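PDB 4OBM: uncharacterized protein from Eubacterium siraeum, which is of unknown function but belongs to the LytR-CpsA-Psr family, whose members attach polymers to the bacterial cell wall, a role it may share. Local coordinates for residues Q72-E75 with E81-K84; N61-I64 with N68-K71; K84-K89 with N247-A252; Y41-Y46 with L92-Y97; L55-P60 with L168-I173. One frame throughout, in Å; residues are numbered along the deposited sequence.

How the interactions relate
All five contacts are mainly buried, and helix 70-90 ties most of them together. Interaction 1 packs two parts of that helix on each other by aliphatic groups, methyls and methylenes. Interaction 2 fixes its beginning against strand 62-63, and here backbone chemistry enters, with a hydrogen bond and an N-cap. Interaction 3 joins its end to helix 246-256 through an indole and the hydrocarbon chain of Lys89, a residue only partly buried. Interactions 4 and 5 both lie near the centre of the chain, on opposite faces of the main sheet: interaction 4 under helix 70-90, where threonines meet aliphatic groups, and interaction 5, purely apolar between side chains, against helix 164-181.

Interaction 1: residues Q72-E75 with E81-K84; sequences QICE and EVAK
Ile73 and Cys74 meet Glu81 and Val82, residues of the same helix 70-90, although eight positions separate Cys74 from Val82. In a straight alpha helix eight residues rise by about 12 Å, yet the CA atoms of Cys74 and Val82 are 6.1 Å apart, and the helix must therefore bend sharply between the two segments. The side chain of Ile73 shows how the inside of the bend is filled. Its CB points toward the second segment and there divides. The branch methyl CG2, set anti to the backbone N, does the touching: it lies 3.8 Å from CG of Glu81 and 3.9 Å from CG2 of Val82. The other branch, CG1, runs on past the contact, and its tip CD1 packs on Asn68 and on Leu85 further along the helix. A beta-branched residue suits the place because one CB serves two directions.

Val82 answers with its own fork. Its CG2 is 3.7 Å from CB of Cys74 and also rests against that residue's backbone N, while CG1 turns to Ile70. Cys74 takes part through CB, its SG leading elsewhere with chi1 -168°. Glu81 lends only the aliphatic part of its chain: CB and CG lie against Ile73, which they cross at about a right angle, and the bend at chi2 (55°) carries the carboxylate away from the apolar patch. The arrangement is a sharp kink inside helix 70-90, whose two arms pack on each other by apolar side-chain groups.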
# COMPACT_ATOMS: atom_id res chain seq x y z
N GLN A 72 -3.22 -15.94 -8.35
CA GLN A 72 -2.89 -17.37 -8.48
C GLN A 72 -1.60 -17.68 -7.74
O GLN A 72 -1.56 -18.64 -6.98
CB GLN A 72 -2.79 -17.80 -9.95
CG GLN A 72 -4.13 -18.01 -10.64
CD GLN A 72 -3.99 -18.29 -12.12
OE1 GLN A 72 -3.13 -17.74 -12.83
NE2 GLN A 72 -4.87 -19.13 -12.63
N ILE A 73 -0.57 -16.83 -7.94
CA ILE A 73 0.73 -16.96 -7.29
C ILE A 73 0.55 -16.87 -5.78
O ILE A 73 1.08 -17.72 -5.07
CB ILE A 73 1.74 -15.91 -7.84
CG1 ILE A 73 2.04 -16.19 -9.34
CG2 ILE A 73 3.04 -15.88 -7.01
CD1 ILE A 73 2.43 -14.97 -10.17
N CYS A 74 -0.23 -15.88 -5.28
CA CYS A 74 -0.49 -15.72 -3.85
C CYS A 74 -1.19 -16.97 -3.27
O CYS A 74 -0.89 -17.35 -2.12
CB CYS A 74 -1.28 -14.45 -3.57
SG CYS A 74 -1.36 -14.00 -1.81
N GLU A 75 -2.08 -17.62 -4.04
CA GLU A 75 -2.79 -18.82 -3.58
C GLU A 75 -1.84 -19.99 -3.41
O GLU A 75 -1.85 -20.67 -2.38
CB GLU A 75 -3.94 -19.20 -4.52
CG GLU A 75 -4.73 -20.46 -4.13
CD GLU A 75 -5.33 -20.55 -2.73
OE1 GLU A 75 -5.47 -19.50 -2.05
OE2 GLU A 75 -5.70 -21.68 -2.33
N GLU A 81 6.19 -15.06 -2.26
CA GLU A 81 6.47 -15.28 -3.68
C GLU A 81 6.06 -14.05 -4.51
O GLU A 81 6.83 -13.59 -5.35
CB GLU A 81 5.78 -16.56 -4.19
CG GLU A 81 6.29 -17.05 -5.54
CD GLU A 81 7.78 -17.28 -5.66
OE1 GLU A 81 8.41 -17.70 -4.66
OE2 GLU A 81 8.33 -17.03 -6.76
N VAL A 82 4.87 -13.50 -4.25
CA VAL A 82 4.39 -12.29 -4.93
C VAL A 82 5.43 -11.17 -4.75
O VAL A 82 5.83 -10.55 -5.75
CB VAL A 82 2.99 -11.86 -4.43
CG1 VAL A 82 2.55 -10.54 -5.09
CG2 VAL A 82 1.96 -12.95 -4.66
N ALA A 83 5.90 -10.93 -3.48
CA ALA A 83 6.88 -9.91 -3.11
C ALA A 83 8.23 -10.13 -3.79
O ALA A 83 8.90 -9.16 -4.12
CB ALA A 83 7.05 -9.87 -1.61
N LYS A 84 8.63 -11.42 -4.00
CA LYS A 84 9.88 -11.83 -4.68
C LYS A 84 9.81 -11.47 -6.16
O LYS A 84 10.75 -10.86 -6.69
CB LYS A 84 10.10 -13.34 -4.49
CG LYS A 84 11.36 -13.91 -5.13
CD LYS A 84 11.42 -15.41 -4.90
CE LYS A 84 12.49 -16.09 -5.71
NZ LYS A 84 12.40 -17.57 -5.58

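Interaction 2: residues N61-I64 with N68-K71; sequences NAVI and NTIK
An N-capped helix start lies here against strand 62-63, joined to it by Ile70, whose backbone N gives a hydrogen bond to O of Ala62 (2.8 Å). The donor N lies nearly in line with the C=O bond of Ala62, 161° at the oxygen, although the N-H itself is bent to 137°. The first turn of a helix has amides without an intrahelical acceptor, and their needs are shared out: Ala62 O serves Ile70, Pro60 O serves Lys71, and OG1 of the N-cap residue Thr69 serves Gln72. Threonine suits this place since its hydroxyl caps while its methyl CG2 packs 3.7 Å from O of Asn61. CA of Thr69 also brings a C-H contact to Ala62 O, at 3.3 Å.

Beside the bond the aliphatic part closes in. CG1 of Ile70 passes CB of Ala62 at 3.8 Å, and a bend at chi2 (-64°) sends CD1 to Ile64, where it meets CG1 at 3.5 Å, with CG2 and CD1 of Ile64 close by; the two isoleucines are roughly perpendicular. With an alanine here, Ile64 and Ala62 would probably lose the CG1 and CD1 that fill the space between them. Strand 62-63 pairs in turn with strand 241-244, so the arrangement is that of a short edge strand turning back into a capped helix.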
# COMPACT_ATOMS: atom_id res chain seq x y z
N ASN A 61 -5.77 -10.05 -11.22
CA ASN A 61 -5.53 -10.81 -12.44
C ASN A 61 -4.32 -10.25 -13.19
O ASN A 61 -4.14 -10.55 -14.37
CB ASN A 61 -6.79 -10.84 -13.33
CG ASN A 61 -7.27 -9.47 -13.77
OD1 ASN A 61 -7.07 -8.44 -13.09
ND2 ASN A 61 -7.96 -9.44 -14.89
N ALA A 62 -3.47 -9.49 -12.50
CA ALA A 62 -2.27 -8.96 -13.16
C ALA A 62 -1.22 -10.06 -13.37
O ALA A 62 -0.94 -10.82 -12.44
CB ALA A 62 -1.68 -7.81 -12.35
N VAL A 63 -0.67 -10.15 -14.59
CA VAL A 63 0.40 -11.07 -14.98
C VAL A 63 1.70 -10.22 -15.02
O VAL A 63 1.79 -9.28 -15.81
CB VAL A 63 0.09 -11.83 -16.32
CG1 VAL A 63 1.25 -12.73 -16.75
CG2 VAL A 63 -1.20 -12.64 -16.22
N ILE A 64 2.67 -10.51 -14.13
CA ILE A 64 3.91 -9.73 -14.02
C ILE A 64 5.17 -10.54 -14.39
O ILE A 64 6.28 -10.02 -14.25
CB ILE A 64 4.07 -9.14 -12.57
CG1 ILE A 64 4.19 -10.25 -11.49
CG2 ILE A 64 2.95 -8.14 -12.23
CD1 ILE A 64 5.02 -9.88 -10.33
N ASN A 68 1.39 -17.01 -14.31
CA ASN A 68 0.13 -16.85 -13.59
C ASN A 68 -0.13 -15.42 -13.10
O ASN A 68 0.75 -14.55 -13.13
CB ASN A 68 0.12 -17.82 -12.40
CG ASN A 68 0.07 -19.26 -12.82
OD1 ASN A 68 -0.47 -19.61 -13.88
ND2 ASN A 68 0.63 -20.14 -12.01
N THR A 69 -1.37 -15.21 -12.62
CA THR A 69 -1.81 -13.93 -12.06
C THR A 69 -1.22 -13.74 -10.68
O THR A 69 -0.81 -14.71 -10.05
CB THR A 69 -3.35 -13.85 -12.01
OG1 THR A 69 -3.84 -14.74 -11.00
CG2 THR A 69 -4.01 -14.12 -13.33
N ILE A 70 -1.21 -12.50 -10.19
CA ILE A 70 -0.76 -12.18 -8.84
C ILE A 70 -1.54 -13.05 -7.85
O ILE A 70 -0.93 -13.69 -6.99
CB ILE A 70 -0.93 -10.66 -8.52
CG1 ILE A 70 -0.16 -9.75 -9.48
CG2 ILE A 70 -0.56 -10.33 -7.06
CD1 ILE A 70 1.33 -9.89 -9.45
N LYS A 71 -2.89 -13.09 -7.99
CA LYS A 71 -3.77 -13.86 -7.12
C LYS A 71 -3.45 -15.34 -7.15
O LYS A 71 -3.40 -15.94 -6.08
CB LYS A 71 -5.24 -13.61 -7.47
CG LYS A 71 -6.20 -14.27 -6.48
CD LYS A 71 -7.61 -13.80 -6.66
CE LYS A 71 -8.45 -14.45 -5.59
NZ LYS A 71 -9.89 -14.20 -5.79

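Interaction 3: residues K84-K89 with N247-A252; sequences KLLSSK and NSWNSA
The indole of Trp249 carries the chain of Lys89 flat on one face. CB of Lys89 stands 3.6 Å above the centroid of the six-membered ring and only 6° off its normal, a CH-pi contact of nearly ideal geometry. From there CG passes over the CE2-CZ2 side of the six-membered ring, and CD reaches the five-membered ring, coming 3.6 Å from NE1. The bend at chi2 (-78°) lays the lysine chain along the ring system rather than up from it, and the charged NZ then runs on to a weak hydrogen bond with O of Ile64. Lysine fits well at this partly exposed place, its methylenes covering the aromatic face while its ammonium group finds a polar partner. Leu86 comes from a different direction: its CD2 is 4.2 Å from CH2 of Trp249, approaching obliquely.

In the helix turn that presents these residues, Leu85 O accepts both the amide of Lys89 and OG of Ser88 (2.7 Å from OG to that O), both from the same face of the carbonyl plane.

A serine in place of Trp249 would probably leave the methylenes of Lys89 and CD2 of Leu86 without the ring they pack on. The indole is hemmed in by more than these two: Ile64, in the loop after strand 62-63, touches it, and Thr90 lies against it. Helix 246-256, joined here to the end of helix 70-90, also meets strand 52-58, where Tyr58 packs on both Trp249 and Leu86 and Met56 on Ala252.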
# COMPACT_ATOMS: atom_id res chain seq x y z
N LYS A 84 8.63 -11.42 -4.00
CA LYS A 84 9.88 -11.83 -4.68
C LYS A 84 9.81 -11.47 -6.16
O LYS A 84 10.75 -10.86 -6.69
CB LYS A 84 10.10 -13.34 -4.49
CG LYS A 84 11.36 -13.91 -5.13
CD LYS A 84 11.42 -15.41 -4.90
CE LYS A 84 12.49 -16.09 -5.71
NZ LYS A 84 12.40 -17.57 -5.58
N LEU A 85 8.70 -11.80 -6.82
CA LEU A 85 8.49 -11.50 -8.25
C LEU A 85 8.41 -9.99 -8.48
O LEU A 85 9.02 -9.49 -9.43
CB LEU A 85 7.26 -12.23 -8.80
CG LEU A 85 7.33 -13.77 -8.81
CD1 LEU A 85 5.97 -14.37 -9.04
CD2 LEU A 85 8.34 -14.30 -9.84
N LEU A 86 7.76 -9.27 -7.56
CA LEU A 86 7.66 -7.81 -7.60
C LEU A 86 9.03 -7.17 -7.36
O LEU A 86 9.33 -6.16 -7.98
CB LEU A 86 6.63 -7.28 -6.59
CG LEU A 86 5.15 -7.48 -6.96
CD1 LEU A 86 4.26 -6.91 -5.88
CD2 LEU A 86 4.81 -6.87 -8.31
N SER A 87 9.85 -7.77 -6.47
CA SER A 87 11.21 -7.29 -6.18
C SER A 87 12.09 -7.33 -7.43
O SER A 87 12.75 -6.34 -7.75
CB SER A 87 11.85 -8.10 -5.06
OG SER A 87 11.28 -7.77 -3.80
N SER A 88 12.07 -8.46 -8.16
CA SER A 88 12.84 -8.65 -9.40
C SER A 88 12.45 -7.65 -10.50
O SER A 88 13.32 -7.21 -11.25
CB SER A 88 12.65 -10.07 -9.93
OG SER A 88 11.36 -10.25 -10.49
N LYS A 89 11.15 -7.32 -10.62
CA LYS A 89 10.64 -6.44 -11.68
C LYS A 89 10.76 -4.94 -11.38
O LYS A 89 10.76 -4.15 -12.32
CB LYS A 89 9.15 -6.77 -11.97
CG LYS A 89 8.93 -8.12 -12.68
CD LYS A 89 9.24 -8.06 -14.18
CE LYS A 89 9.62 -9.42 -14.72
NZ LYS A 89 8.99 -9.71 -16.04
N ASN A 247 7.04 -1.61 -20.31
CA ASN A 247 7.41 -0.19 -20.23
C ASN A 247 6.90 0.47 -18.95
O ASN A 247 7.38 1.54 -18.59
CB ASN A 247 6.90 0.58 -21.46
CG ASN A 247 7.41 0.06 -22.78
OD1 ASN A 247 8.57 -0.33 -22.93
ND2 ASN A 247 6.54 0.07 -23.76
N SER A 248 5.94 -0.17 -18.28
CA SER A 248 5.41 0.29 -17.01
C SER A 248 6.47 0.12 -15.90
O SER A 248 6.63 1.02 -15.08
CB SER A 248 4.13 -0.47 -16.66
OG SER A 248 3.44 0.15 -15.60
N TRP A 249 7.23 -1.02 -15.93
CA TRP A 249 8.29 -1.31 -14.95
C TRP A 249 9.36 -0.23 -14.95
O TRP A 249 9.92 0.04 -13.89
CB TRP A 249 8.96 -2.69 -15.19
CG TRP A 249 8.03 -3.87 -15.06
CD1 TRP A 249 7.78 -4.83 -16.00
CD2 TRP A 249 7.21 -4.20 -13.93
NE1 TRP A 249 6.85 -5.72 -15.53
CE2 TRP A 249 6.49 -5.37 -14.26
CE3 TRP A 249 6.99 -3.61 -12.67
CZ2 TRP A 249 5.59 -5.97 -13.37
CZ3 TRP A 249 6.09 -4.21 -11.79
CH2 TRP A 249 5.40 -5.37 -12.15
N ASN A 250 9.62 0.39 -16.12
CA ASN A 250 10.62 1.46 -16.25
C ASN A 250 10.09 2.76 -15.64
O ASN A 250 10.85 3.49 -15.01
CB ASN A 250 11.02 1.66 -17.71
CG ASN A 250 12.48 2.01 -17.89
OD1 ASN A 250 12.94 3.08 -17.48
ND2 ASN A 250 13.23 1.12 -18.52
N SER A 251 8.77 3.03 -15.81
CA SER A 251 8.14 4.21 -15.22
C SER A 251 8.03 4.04 -13.70
O SER A 251 8.24 5.01 -12.96
CB SER A 251 6.78 4.48 -15.86
OG SER A 251 6.96 4.98 -17.17
N ALA A 252 7.80 2.79 -13.25
CA ALA A 252 7.73 2.40 -11.84
C ALA A 252 9.08 2.58 -11.18
O ALA A 252 9.15 3.09 -10.07
CB ALA A 252 7.26 0.96 -11.71

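Interaction 4: residues Y41-Y46 with L92-Y97; sequences YMTITY and LSINKY
Thr43 and Thr45 point from strand 40-47 toward Ile94 and Leu92 across the main mixed sheet of an alpha-beta-alpha sandwich. Strand 24-30 runs between strands 40-47 and 94-100, so the two segments are not paired by their backbones, whose CA atoms stay 8.5 Å apart at Thr43 and Ile94. Only side chains span the distance, on the face covered by helix 70-90; the neighbouring residues Met42 and Ile44 serve the other face, against helix 164-181.

The closer pair, Thr45 and Leu92, is set at an oblique angle. The two forks meet branch to branch: CD1 of Leu92 is 3.5 Å from OG1 of Thr45, and CD2 is 3.7 Å from CG2 of Thr45. In Thr45, chi1 of -57° sets the hydroxyl anti to the carbonyl carbon and the methyl anti to the backbone N. The hydroxyl is buried among methyls, but its polarity is met by a hydrogen bond to Ser25 OG, from the strand that runs between. The small Ser25 is also touched by Leu92 and Ile94.

Thr43 and Ile94 lie crosswise and meet methyl to methyl, CG2 of Thr43 lying 4.1 Å from CD1 of Ile94. Leu86 closes over this pair from the helix. A threonine suits both strand sites because it is beta-branched, and one branch can satisfy a polar neighbour while the other packs. Helix 70-90 joins the parallel strands 52-58 and 94-100 as a beta-alpha-beta crossover, and its Ser87 hydrogen-bonds through OG to the backbone N of Ile94.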
# COMPACT_ATOMS: atom_id res chain seq x y z
N TYR A 41 -3.94 -6.02 -3.92
CA TYR A 41 -2.49 -6.07 -3.78
C TYR A 41 -1.92 -4.68 -3.97
O TYR A 41 -2.31 -3.98 -4.89
CB TYR A 41 -1.87 -7.05 -4.81
CG TYR A 41 -2.38 -8.47 -4.67
CD1 TYR A 41 -3.55 -8.88 -5.30
CD2 TYR A 41 -1.72 -9.39 -3.86
CE1 TYR A 41 -4.07 -10.16 -5.11
CE2 TYR A 41 -2.21 -10.68 -3.68
CZ TYR A 41 -3.39 -11.07 -4.31
OH TYR A 41 -3.89 -12.32 -4.13
N MSE A 42 -1.10 -4.25 -3.00
CA MSE A 42 -0.50 -2.92 -3.00
C MSE A 42 0.81 -2.95 -2.26
O MSE A 42 0.87 -3.49 -1.16
CB MSE A 42 -1.46 -1.88 -2.36
CG MSE A 42 -0.93 -0.43 -2.37
SE MSE A 42 -2.13 0.84 -1.53
CE MSE A 42 -3.37 0.95 -2.91
N THR A 43 1.86 -2.40 -2.87
CA THR A 43 3.15 -2.23 -2.19
C THR A 43 3.19 -0.80 -1.62
O THR A 43 2.50 0.09 -2.12
CB THR A 43 4.35 -2.52 -3.09
OG1 THR A 43 4.29 -1.68 -4.23
CG2 THR A 43 4.46 -4.01 -3.51
N ILE A 44 3.93 -0.62 -0.53
CA ILE A 44 4.16 0.67 0.10
C ILE A 44 5.65 0.76 0.29
O ILE A 44 6.23 -0.09 0.95
CB ILE A 44 3.32 0.95 1.39
CG1 ILE A 44 3.56 2.39 1.91
CG2 ILE A 44 3.46 -0.13 2.48
CD1 ILE A 44 2.59 2.89 2.95
N THR A 45 6.27 1.73 -0.39
CA THR A 45 7.71 1.95 -0.37
C THR A 45 8.01 3.29 0.28
O THR A 45 7.63 4.34 -0.25
CB THR A 45 8.31 1.89 -1.79
OG1 THR A 45 8.01 0.62 -2.37
CG2 THR A 45 9.84 2.11 -1.81
N TYR A 46 8.73 3.24 1.41
CA TYR A 46 9.18 4.43 2.11
C TYR A 46 10.53 4.87 1.55
O TYR A 46 11.50 4.09 1.58
CB TYR A 46 9.28 4.17 3.62
CG TYR A 46 9.93 5.28 4.42
CD1 TYR A 46 9.40 6.57 4.43
CD2 TYR A 46 11.08 5.04 5.18
CE1 TYR A 46 10.00 7.59 5.16
CE2 TYR A 46 11.67 6.05 5.93
CZ TYR A 46 11.12 7.32 5.93
OH TYR A 46 11.71 8.33 6.65
N LEU A 92 13.16 -3.20 -6.18
CA LEU A 92 12.87 -3.06 -4.76
C LEU A 92 13.32 -4.29 -4.03
O LEU A 92 13.50 -5.34 -4.66
CB LEU A 92 11.36 -2.85 -4.52
CG LEU A 92 10.70 -1.54 -4.98
CD1 LEU A 92 9.19 -1.62 -4.83
CD2 LEU A 92 11.23 -0.34 -4.21
N SER A 93 13.46 -4.18 -2.70
CA SER A 93 13.83 -5.26 -1.79
C SER A 93 12.63 -5.52 -0.85
O SER A 93 12.63 -5.07 0.30
CB SER A 93 15.10 -4.87 -1.03
OG SER A 93 15.43 -5.82 -0.03
N ILE A 94 11.58 -6.20 -1.37
CA ILE A 94 10.31 -6.48 -0.64
C ILE A 94 10.36 -7.87 -0.02
O ILE A 94 10.33 -8.87 -0.74
CB ILE A 94 9.05 -6.32 -1.57
CG1 ILE A 94 9.18 -5.12 -2.54
CG2 ILE A 94 7.75 -6.25 -0.74
CD1 ILE A 94 8.38 -5.21 -3.82
N ASN A 95 10.41 -7.95 1.31
CA ASN A 95 10.46 -9.21 2.05
C ASN A 95 9.27 -9.31 3.00
O ASN A 95 8.81 -10.41 3.32
CB ASN A 95 11.78 -9.34 2.85
CG ASN A 95 13.05 -8.93 2.13
OD1 ASN A 95 13.83 -8.11 2.63
ND2 ASN A 95 13.33 -9.53 0.98
N LYS A 96 8.81 -8.14 3.51
CA LYS A 96 7.73 -8.08 4.48
C LYS A 96 6.39 -7.82 3.84
O LYS A 96 6.27 -7.17 2.80
CB LYS A 96 8.02 -7.04 5.58
CG LYS A 96 9.27 -7.32 6.43
CD LYS A 96 9.34 -8.75 6.99
CE LYS A 96 10.61 -8.96 7.78
NZ LYS A 96 10.57 -10.21 8.57
N TYR A 97 5.37 -8.40 4.46
CA TYR A 97 4.01 -8.26 3.97
C TYR A 97 3.01 -8.21 5.11
O TYR A 97 3.32 -8.67 6.21
CB TYR A 97 3.65 -9.44 3.03
CG TYR A 97 3.69 -10.80 3.69
CD1 TYR A 97 2.58 -11.28 4.40
CD2 TYR A 97 4.80 -11.63 3.58
CE1 TYR A 97 2.63 -12.51 5.05
CE2 TYR A 97 4.84 -12.88 4.19
CZ TYR A 97 3.74 -13.32 4.92
OH TYR A 97 3.80 -14.55 5.52

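Interaction 5: residues L55-P60 with L168-I173; sequences LMPYLP and LNATVI
With chi1 at -54°, CG of Leu55 stands anti to its carbonyl carbon, and both methyls reach toward helix 164-181; in Ile173, chi1 of -66° puts CG2 anti to the backbone N, facing them. CD1 of Leu55 lies 3.9 Å from that CG2, and CD2 of Leu55 is 4.0 Å from it, so the single methyl sits against the leucine's fork, one side chain lying across the other. CD1 of Leu55 also rests 3.5 Å from O of Ala170, a carbonyl that accepts a bond from OG of Ser174.

This is a helix packed on one face of the mixed sheet in an alpha-beta-alpha sandwich. The short segments of strand 52-58 and helix 164-181 run roughly antiparallel but inclined, at 149°, with their axes 8.5 Å apart. Alanine suits the nearest approach: Leu55 and Ala170 have CA atoms 6.3 Å apart, a spacing that favours a small residue. Pro57, two residues on and on the same face as Leu55, sets its ring carbon CG 4.1 Å from CB of Ala170. The side chain of Ile173 is about 4 Å from a bound pentaethylene glycol, likely a crystallisation additive.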
# COMPACT_ATOMS: atom_id res chain seq x y z
N LEU A 55 2.92 4.32 -3.09
CA LEU A 55 2.01 3.17 -3.18
C LEU A 55 1.93 2.68 -4.60
O LEU A 55 1.91 3.50 -5.51
CB LEU A 55 0.59 3.50 -2.66
CG LEU A 55 0.46 4.09 -1.26
CD1 LEU A 55 -0.80 4.93 -1.15
CD2 LEU A 55 0.44 3.00 -0.20
N MSE A 56 1.91 1.36 -4.81
CA MSE A 56 1.77 0.74 -6.13
C MSE A 56 0.75 -0.35 -6.07
O MSE A 56 1.08 -1.43 -5.60
CB MSE A 56 3.10 0.18 -6.67
CG MSE A 56 3.89 1.23 -7.35
SE MSE A 56 5.51 0.59 -8.10
CE MSE A 56 4.89 -0.44 -9.49
N PRO A 57 -0.48 -0.11 -6.57
CA PRO A 57 -1.48 -1.17 -6.55
C PRO A 57 -1.39 -2.04 -7.82
O PRO A 57 -0.85 -1.62 -8.83
CB PRO A 57 -2.80 -0.39 -6.47
CG PRO A 57 -2.51 0.87 -7.23
CD PRO A 57 -1.02 1.12 -7.20
N TYR A 58 -1.91 -3.25 -7.73
CA TYR A 58 -1.90 -4.24 -8.81
C TYR A 58 -3.23 -4.94 -8.84
O TYR A 58 -3.73 -5.28 -7.77
CB TYR A 58 -0.78 -5.28 -8.56
CG TYR A 58 0.62 -4.73 -8.62
CD1 TYR A 58 1.23 -4.20 -7.49
CD2 TYR A 58 1.36 -4.79 -9.80
CE1 TYR A 58 2.51 -3.65 -7.56
CE2 TYR A 58 2.66 -4.29 -9.86
CZ TYR A 58 3.22 -3.71 -8.74
OH TYR A 58 4.52 -3.28 -8.78
N LEU A 59 -3.77 -5.23 -10.04
CA LEU A 59 -5.04 -5.96 -10.18
C LEU A 59 -4.81 -7.40 -9.78
O LEU A 59 -3.71 -7.89 -9.98
CB LEU A 59 -5.59 -5.88 -11.61
CG LEU A 59 -6.29 -4.58 -12.05
CD1 LEU A 59 -6.56 -4.62 -13.56
CD2 LEU A 59 -7.60 -4.36 -11.29
N PRO A 60 -5.81 -8.10 -9.20
CA PRO A 60 -5.58 -9.51 -8.84
C PRO A 60 -5.24 -10.41 -10.03
O PRO A 60 -4.49 -11.39 -9.88
CB PRO A 60 -6.91 -9.94 -8.21
CG PRO A 60 -7.90 -8.96 -8.70
CD PRO A 60 -7.18 -7.68 -8.86
N LEU A 168 -8.50 4.30 -7.31
CA LEU A 168 -9.32 4.66 -6.15
C LEU A 168 -8.62 4.23 -4.87
O LEU A 168 -8.47 5.04 -3.96
CB LEU A 168 -10.73 4.00 -6.27
CG LEU A 168 -11.88 4.46 -5.36
CD1 LEU A 168 -11.91 3.70 -4.05
CD2 LEU A 168 -11.95 6.00 -5.23
N ASN A 169 -8.15 2.97 -4.82
CA ASN A 169 -7.44 2.45 -3.66
C ASN A 169 -6.16 3.26 -3.39
O ASN A 169 -5.95 3.67 -2.24
CB ASN A 169 -7.15 0.97 -3.84
CG ASN A 169 -8.28 0.07 -3.38
OD1 ASN A 169 -8.11 -0.75 -2.49
ND2 ASN A 169 -9.49 0.24 -3.93
N ALA A 170 -5.35 3.56 -4.43
CA ALA A 170 -4.12 4.36 -4.26
C ALA A 170 -4.41 5.72 -3.59
O ALA A 170 -3.77 6.06 -2.60
CB ALA A 170 -3.44 4.57 -5.61
N THR A 171 -5.41 6.44 -4.12
CA THR A 171 -5.86 7.77 -3.73
C THR A 171 -6.45 7.77 -2.32
O THR A 171 -6.07 8.61 -1.52
CB THR A 171 -6.89 8.24 -4.78
OG1 THR A 171 -6.25 8.29 -6.06
CG2 THR A 171 -7.48 9.60 -4.46
N VAL A 172 -7.42 6.89 -2.05
CA VAL A 172 -8.10 6.79 -0.76
C VAL A 172 -7.07 6.42 0.36
O VAL A 172 -7.09 7.02 1.43
CB VAL A 172 -9.29 5.79 -0.85
CG1 VAL A 172 -9.82 5.40 0.51
CG2 VAL A 172 -10.40 6.36 -1.72
N ILE A 173 -6.16 5.47 0.08
CA ILE A 173 -5.13 5.06 1.05
C ILE A 173 -4.12 6.21 1.26
O ILE A 173 -3.69 6.43 2.40
CB ILE A 173 -4.47 3.68 0.69
CG1 ILE A 173 -5.50 2.52 0.79
CG2 ILE A 173 -3.20 3.37 1.53
CD1 ILE A 173 -6.35 2.41 2.12